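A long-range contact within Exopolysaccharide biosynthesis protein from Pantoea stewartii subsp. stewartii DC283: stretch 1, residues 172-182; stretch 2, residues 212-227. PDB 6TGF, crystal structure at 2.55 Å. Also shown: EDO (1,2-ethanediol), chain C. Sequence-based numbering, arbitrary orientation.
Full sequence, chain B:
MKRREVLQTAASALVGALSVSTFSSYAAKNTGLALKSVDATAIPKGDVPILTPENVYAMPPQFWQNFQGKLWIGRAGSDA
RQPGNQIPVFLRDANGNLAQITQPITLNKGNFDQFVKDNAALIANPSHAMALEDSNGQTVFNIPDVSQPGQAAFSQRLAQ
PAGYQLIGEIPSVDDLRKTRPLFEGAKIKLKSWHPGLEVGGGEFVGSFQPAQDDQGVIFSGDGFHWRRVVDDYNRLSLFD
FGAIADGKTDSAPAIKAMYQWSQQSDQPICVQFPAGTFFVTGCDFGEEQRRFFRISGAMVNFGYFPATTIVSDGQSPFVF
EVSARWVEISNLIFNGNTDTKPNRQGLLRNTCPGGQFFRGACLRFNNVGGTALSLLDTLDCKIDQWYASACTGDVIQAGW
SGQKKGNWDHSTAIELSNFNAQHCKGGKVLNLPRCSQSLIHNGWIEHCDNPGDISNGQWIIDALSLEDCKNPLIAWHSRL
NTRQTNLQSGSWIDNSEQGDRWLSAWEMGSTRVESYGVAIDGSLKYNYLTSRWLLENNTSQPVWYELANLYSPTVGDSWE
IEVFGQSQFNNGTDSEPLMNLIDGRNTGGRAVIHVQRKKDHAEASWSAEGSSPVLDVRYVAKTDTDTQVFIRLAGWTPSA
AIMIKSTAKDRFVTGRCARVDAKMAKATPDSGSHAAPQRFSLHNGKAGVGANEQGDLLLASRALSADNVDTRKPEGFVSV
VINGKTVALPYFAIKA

Stretch 1 (172-182) SVDDLRKTRPL
Stretch 2, residues 212-227: QDDQGVIFSGDGFHWR

Short helices can dock on a β-hairpin through a few directed polar bonds, with aromatic side chains filling the space between. The contact between residues 172-182 and 212-227 is a compact example, burying 729 Å² over both sides.

The strongest anchor is a salt bridge. Arg177, extended at chi1 -75° (m), chi2 163° (t) and chi3 175° (t), donates from NE to Asp213 OD2 at 2.8 Å and from NH2 to Asp213 OD1 at 3.2 Å; a weak third bond joins Arg177 NH2 to Asp213 OD2, also 3.2 Å. The carboxylate (chi1 -168°, t) is held in place by its own stretch, since Ser220 N donates to Asp213 OD2 at 3.3 Å. The second anchor is neutral: Trp226 NE1 donates to Thr179 O at 2.9 Å, with an N-H...O angle of 149°, so an indole buried among apolar groups still satisfies its polar atom. A water adds a bridge, donating to Arg177 O and accepting from Asp222 N, each at 2.9 Å.

The backbones that carry these bonds are a capped helix and turn on one side and a hairpin on the other. Ser172 (chi1 63°, p) caps a helix that includes 173-176, its OG accepting a weak bond from Asp175 N at 3.4 Å. Leu176 to Thr179 form a type I turn, and Thr179 to Pro181 then run extended, with phi/psi of -97/106, -69/131 and -58/147. Opposite, antiparallel strands that include 218-220 and 225-227 pair through Phe219 N to Trp226 O (3.1 Å), Trp226 N to Phe219 O (2.8 Å) and Gly221 N to Phe224 O (2.8 Å). Gly223, at phi/psi 89/23, lies in the connection. In register, Arg177 CA sits 4.7 Å from Gly221 CA, and Arg180 CA 6.4 Å from Phe224 CA. Gly221 CA approaches Arg177 O at 3.3 Å in a CA-H...O contact; a CB there would clash with that oxygen.

Three aromatic residues, all pointing toward the first stretch from CA to CB, complete the packing. Trp226 (chi1 -61°, m; chi2 89°) is sandwiched: Leu176 CD1 (chi1 -174°, t; chi2 66°, p) lies 3.6 Å from Trp226 CD1 over one face, and Pro181 CG lies 3.5 Å from Trp226 CZ2 over the opposite face. Phe224 (chi1 67°, p; chi2 86°) receives the backbone of Arg180 over a face, in a CH-pi contact made by its CA, while Pro181 CD meets Phe224 CD1 at 3.5 Å. Phe219 (chi1 -57°, m; chi2 -87°) takes Val173 CG1 over a face, 3.5 Å from Phe219 CE1.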

# COMPACT_ATOMS: atom_id res chain seq x y z
N SER B 172 17.87 41.24 15.66
CA SER B 172 18.67 40.19 14.97
C SER B 172 19.54 39.42 15.97
O SER B 172 19.71 39.92 17.10
CB SER B 172 19.52 40.81 13.88
OG SER B 172 20.47 41.71 14.43
N VAL B 173 20.07 38.26 15.57
CA VAL B 173 20.98 37.43 16.43
C VAL B 173 22.32 38.17 16.54
O VAL B 173 22.96 38.05 17.61
CB VAL B 173 21.18 35.99 15.92
CG1 VAL B 173 19.87 35.28 15.65
CG2 VAL B 173 22.08 35.91 14.69
N ASP B 174 22.73 38.88 15.48
CA ASP B 174 23.91 39.78 15.47
C ASP B 174 23.86 40.68 16.71
O ASP B 174 24.88 40.77 17.43
CB ASP B 174 23.98 40.61 14.19
CG ASP B 174 24.42 39.85 12.95
OD1 ASP B 174 24.77 38.66 13.08
OD2 ASP B 174 24.39 40.45 11.86
N ASP B 175 22.70 41.30 16.96
CA ASP B 175 22.46 42.21 18.12
C ASP B 175 22.30 41.38 19.40
O ASP B 175 22.74 41.87 20.47
CB ASP B 175 21.25 43.11 17.86
CG ASP B 175 21.49 44.15 16.78
OD1 ASP B 175 22.43 44.95 16.94
OD2 ASP B 175 20.75 44.13 15.78
N LEU B 176 21.71 40.18 19.31
CA LEU B 176 21.50 39.26 20.47
C LEU B 176 22.85 38.80 21.03
O LEU B 176 22.98 38.75 22.27
CB LEU B 176 20.66 38.06 20.02
CG LEU B 176 20.25 37.09 21.13
CD1 LEU B 176 19.30 37.76 22.11
CD2 LEU B 176 19.62 35.84 20.55
N ARG B 177 23.81 38.49 20.15
CA ARG B 177 25.17 38.00 20.53
C ARG B 177 25.98 39.13 21.18
O ARG B 177 27.02 38.82 21.79
CB ARG B 177 25.90 37.45 19.31
CG ARG B 177 25.42 36.08 18.85
CD ARG B 177 25.87 35.78 17.44
NE ARG B 177 25.51 34.43 17.01
CZ ARG B 177 25.55 34.00 15.76
NH1 ARG B 177 25.94 34.80 14.78
NH2 ARG B 177 25.21 32.75 15.48
N LYS B 178 25.54 40.39 21.04
CA LYS B 178 26.22 41.60 21.57
C LYS B 178 25.52 42.10 22.84
O LYS B 178 26.10 42.98 23.51
CB LYS B 178 26.25 42.69 20.50
CG LYS B 178 27.25 42.46 19.37
CD LYS B 178 27.02 43.34 18.17
CE LYS B 178 28.22 43.41 17.25
NZ LYS B 178 28.00 44.33 16.11
N THR B 179 24.33 41.58 23.16
CA THR B 179 23.51 42.01 24.32
C THR B 179 23.75 41.06 25.50
O THR B 179 23.25 39.93 25.45
CB THR B 179 22.01 42.04 23.96
OG1 THR B 179 21.84 42.89 22.83
CG2 THR B 179 21.15 42.52 25.11
N ARG B 180 24.49 41.51 26.52
CA ARG B 180 24.69 40.76 27.79
C ARG B 180 23.36 40.74 28.55
O ARG B 180 22.72 41.79 28.70
CB ARG B 180 25.79 41.40 28.64
CG ARG B 180 25.94 40.80 30.03
CD ARG B 180 27.17 41.29 30.76
NE ARG B 180 28.26 40.32 30.73
CZ ARG B 180 28.66 39.56 31.75
NH1 ARG B 180 28.06 39.65 32.92
NH2 ARG B 180 29.66 38.72 31.59
N PRO B 181 22.89 39.57 29.03
CA PRO B 181 21.71 39.51 29.89
C PRO B 181 21.89 40.35 31.16
O PRO B 181 23.00 40.44 31.65
CB PRO B 181 21.56 38.02 30.25
CG PRO B 181 22.34 37.28 29.18
CD PRO B 181 23.44 38.23 28.75
N LEU B 182 20.80 40.94 31.66
CA LEU B 182 20.78 41.72 32.93
C LEU B 182 21.11 40.79 34.10
O LEU B 182 21.89 41.21 34.99
CB LEU B 182 19.41 42.37 33.13
CG LEU B 182 19.12 43.61 32.28
CD1 LEU B 182 17.70 44.10 32.51
CD2 LEU B 182 20.12 44.72 32.57
N GLN B 212 28.34 26.69 23.88
CA GLN B 212 28.81 26.94 22.49
C GLN B 212 27.63 27.36 21.62
O GLN B 212 26.55 26.74 21.73
CB GLN B 212 29.50 25.70 21.92
CG GLN B 212 31.02 25.77 22.00
CD GLN B 212 31.69 24.41 21.97
OE1 GLN B 212 31.17 23.42 22.47
NE2 GLN B 212 32.89 24.37 21.40
N ASP B 213 27.83 28.39 20.79
CA ASP B 213 26.85 28.88 19.78
C ASP B 213 26.59 27.76 18.77
O ASP B 213 27.57 27.29 18.16
CB ASP B 213 27.37 30.15 19.08
CG ASP B 213 26.33 30.88 18.25
OD1 ASP B 213 25.72 30.25 17.37
OD2 ASP B 213 26.15 32.10 18.49
N ASP B 214 25.32 27.34 18.62
CA ASP B 214 24.89 26.31 17.63
C ASP B 214 24.07 26.97 16.51
O ASP B 214 23.53 26.23 15.67
CB ASP B 214 24.12 25.17 18.32
CG ASP B 214 22.87 25.59 19.06
OD1 ASP B 214 22.22 26.57 18.63
OD2 ASP B 214 22.54 24.93 20.06
N GLN B 215 23.99 28.31 16.50
CA GLN B 215 23.45 29.15 15.39
C GLN B 215 21.93 28.98 15.24
O GLN B 215 21.41 29.43 14.20
CB GLN B 215 24.15 28.82 14.07
CG GLN B 215 25.43 29.62 13.84
CD GLN B 215 26.01 29.38 12.47
OE1 GLN B 215 26.05 30.27 11.63
NE2 GLN B 215 26.46 28.16 12.23
N GLY B 216 21.24 28.41 16.23
CA GLY B 216 19.80 28.10 16.14
C GLY B 216 19.09 28.16 17.49
O GLY B 216 18.09 28.89 17.60
N VAL B 217 19.58 27.39 18.47
CA VAL B 217 18.97 27.27 19.82
C VAL B 217 19.81 28.06 20.84
O VAL B 217 19.20 28.69 21.72
CB VAL B 217 18.82 25.78 20.22
CG1 VAL B 217 18.20 25.62 21.60
CG2 VAL B 217 18.02 25.01 19.18
N ILE B 218 21.14 28.03 20.70
CA ILE B 218 22.11 28.77 21.57
C ILE B 218 22.82 29.84 20.73
O ILE B 218 23.49 29.46 19.75
CB ILE B 218 23.12 27.80 22.21
CG1 ILE B 218 22.44 26.71 23.05
CG2 ILE B 218 24.17 28.56 23.02
CD1 ILE B 218 21.79 27.20 24.32
N PHE B 219 22.67 31.11 21.11
CA PHE B 219 23.42 32.27 20.57
C PHE B 219 24.25 32.89 21.71
O PHE B 219 23.64 33.43 22.65
CB PHE B 219 22.47 33.30 19.95
CG PHE B 219 21.59 32.75 18.86
CD1 PHE B 219 22.02 32.72 17.55
CD2 PHE B 219 20.33 32.25 19.16
CE1 PHE B 219 21.20 32.20 16.55
CE2 PHE B 219 19.51 31.74 18.17
CZ PHE B 219 19.95 31.72 16.86
N SER B 220 25.58 32.79 21.62
CA SER B 220 26.53 33.14 22.70
C SER B 220 27.35 34.38 22.32
O SER B 220 27.61 34.58 21.12
CB SER B 220 27.42 31.98 23.05
OG SER B 220 28.05 31.46 21.89
N GLY B 221 27.73 35.16 23.33
CA GLY B 221 28.67 36.30 23.23
C GLY B 221 29.86 36.09 24.14
O GLY B 221 30.18 34.93 24.43
N ASP B 222 30.49 37.19 24.59
CA ASP B 222 31.70 37.16 25.44
C ASP B 222 31.27 36.99 26.90
O ASP B 222 31.01 38.01 27.57
CB ASP B 222 32.56 38.42 25.22
CG ASP B 222 34.02 38.25 25.59
OD1 ASP B 222 34.38 37.20 26.16
OD2 ASP B 222 34.80 39.18 25.30
N GLY B 223 31.18 35.74 27.37
CA GLY B 223 30.91 35.38 28.77
C GLY B 223 29.43 35.27 29.07
O GLY B 223 29.05 35.39 30.25
N PHE B 224 28.61 35.02 28.05
CA PHE B 224 27.14 34.83 28.17
C PHE B 224 26.59 34.15 26.91
O PHE B 224 27.32 34.06 25.90
CB PHE B 224 26.43 36.18 28.39
CG PHE B 224 26.49 37.11 27.21
CD1 PHE B 224 25.56 37.04 26.19
CD2 PHE B 224 27.49 38.07 27.11
CE1 PHE B 224 25.62 37.90 25.10
CE2 PHE B 224 27.55 38.93 26.03
CZ PHE B 224 26.61 38.85 25.03
N HIS B 225 25.33 33.71 26.98
CA HIS B 225 24.56 33.15 25.84
C HIS B 225 23.06 33.31 26.10
O HIS B 225 22.68 33.62 27.24
CB HIS B 225 24.96 31.69 25.59
CG HIS B 225 24.34 30.71 26.53
ND1 HIS B 225 24.95 30.34 27.71
CD2 HIS B 225 23.18 30.02 26.47
CE1 HIS B 225 24.19 29.46 28.34
NE2 HIS B 225 23.10 29.25 27.60
N TRP B 226 22.26 33.12 25.05
CA TRP B 226 20.78 33.09 25.09
C TRP B 226 20.31 31.72 24.57
O TRP B 226 20.76 31.32 23.49
CB TRP B 226 20.19 34.23 24.26
CG TRP B 226 20.59 35.59 24.73
CD1 TRP B 226 21.68 36.31 24.34
CD2 TRP B 226 19.89 36.42 25.68
NE1 TRP B 226 21.72 37.51 24.99
CE2 TRP B 226 20.63 37.61 25.81
CE3 TRP B 226 18.72 36.27 26.44
CZ2 TRP B 226 20.23 38.64 26.67
CZ3 TRP B 226 18.33 37.29 27.28
CH2 TRP B 226 19.08 38.46 27.39
N ARG B 227 19.45 31.05 25.34
CA ARG B 227 18.86 29.73 24.98
C ARG B 227 17.42 29.94 24.52
O ARG B 227 16.64 30.56 25.27
CB ARG B 227 18.96 28.76 26.17
CG ARG B 227 18.25 27.43 25.98
CD ARG B 227 18.78 26.32 26.87
NE ARG B 227 19.63 26.81 27.96
CZ ARG B 227 20.92 26.52 28.15
NH1 ARG B 227 21.56 25.69 27.34
NH2 ARG B 227 21.56 27.05 29.18
C1 EDO C . 22.17 39.66 8.57
O1 EDO C . 22.93 39.02 9.58
C2 EDO C . 22.75 39.54 7.22
O2 EDO C . 23.53 38.37 7.03
O HOH W 1 29.69 39.30 22.73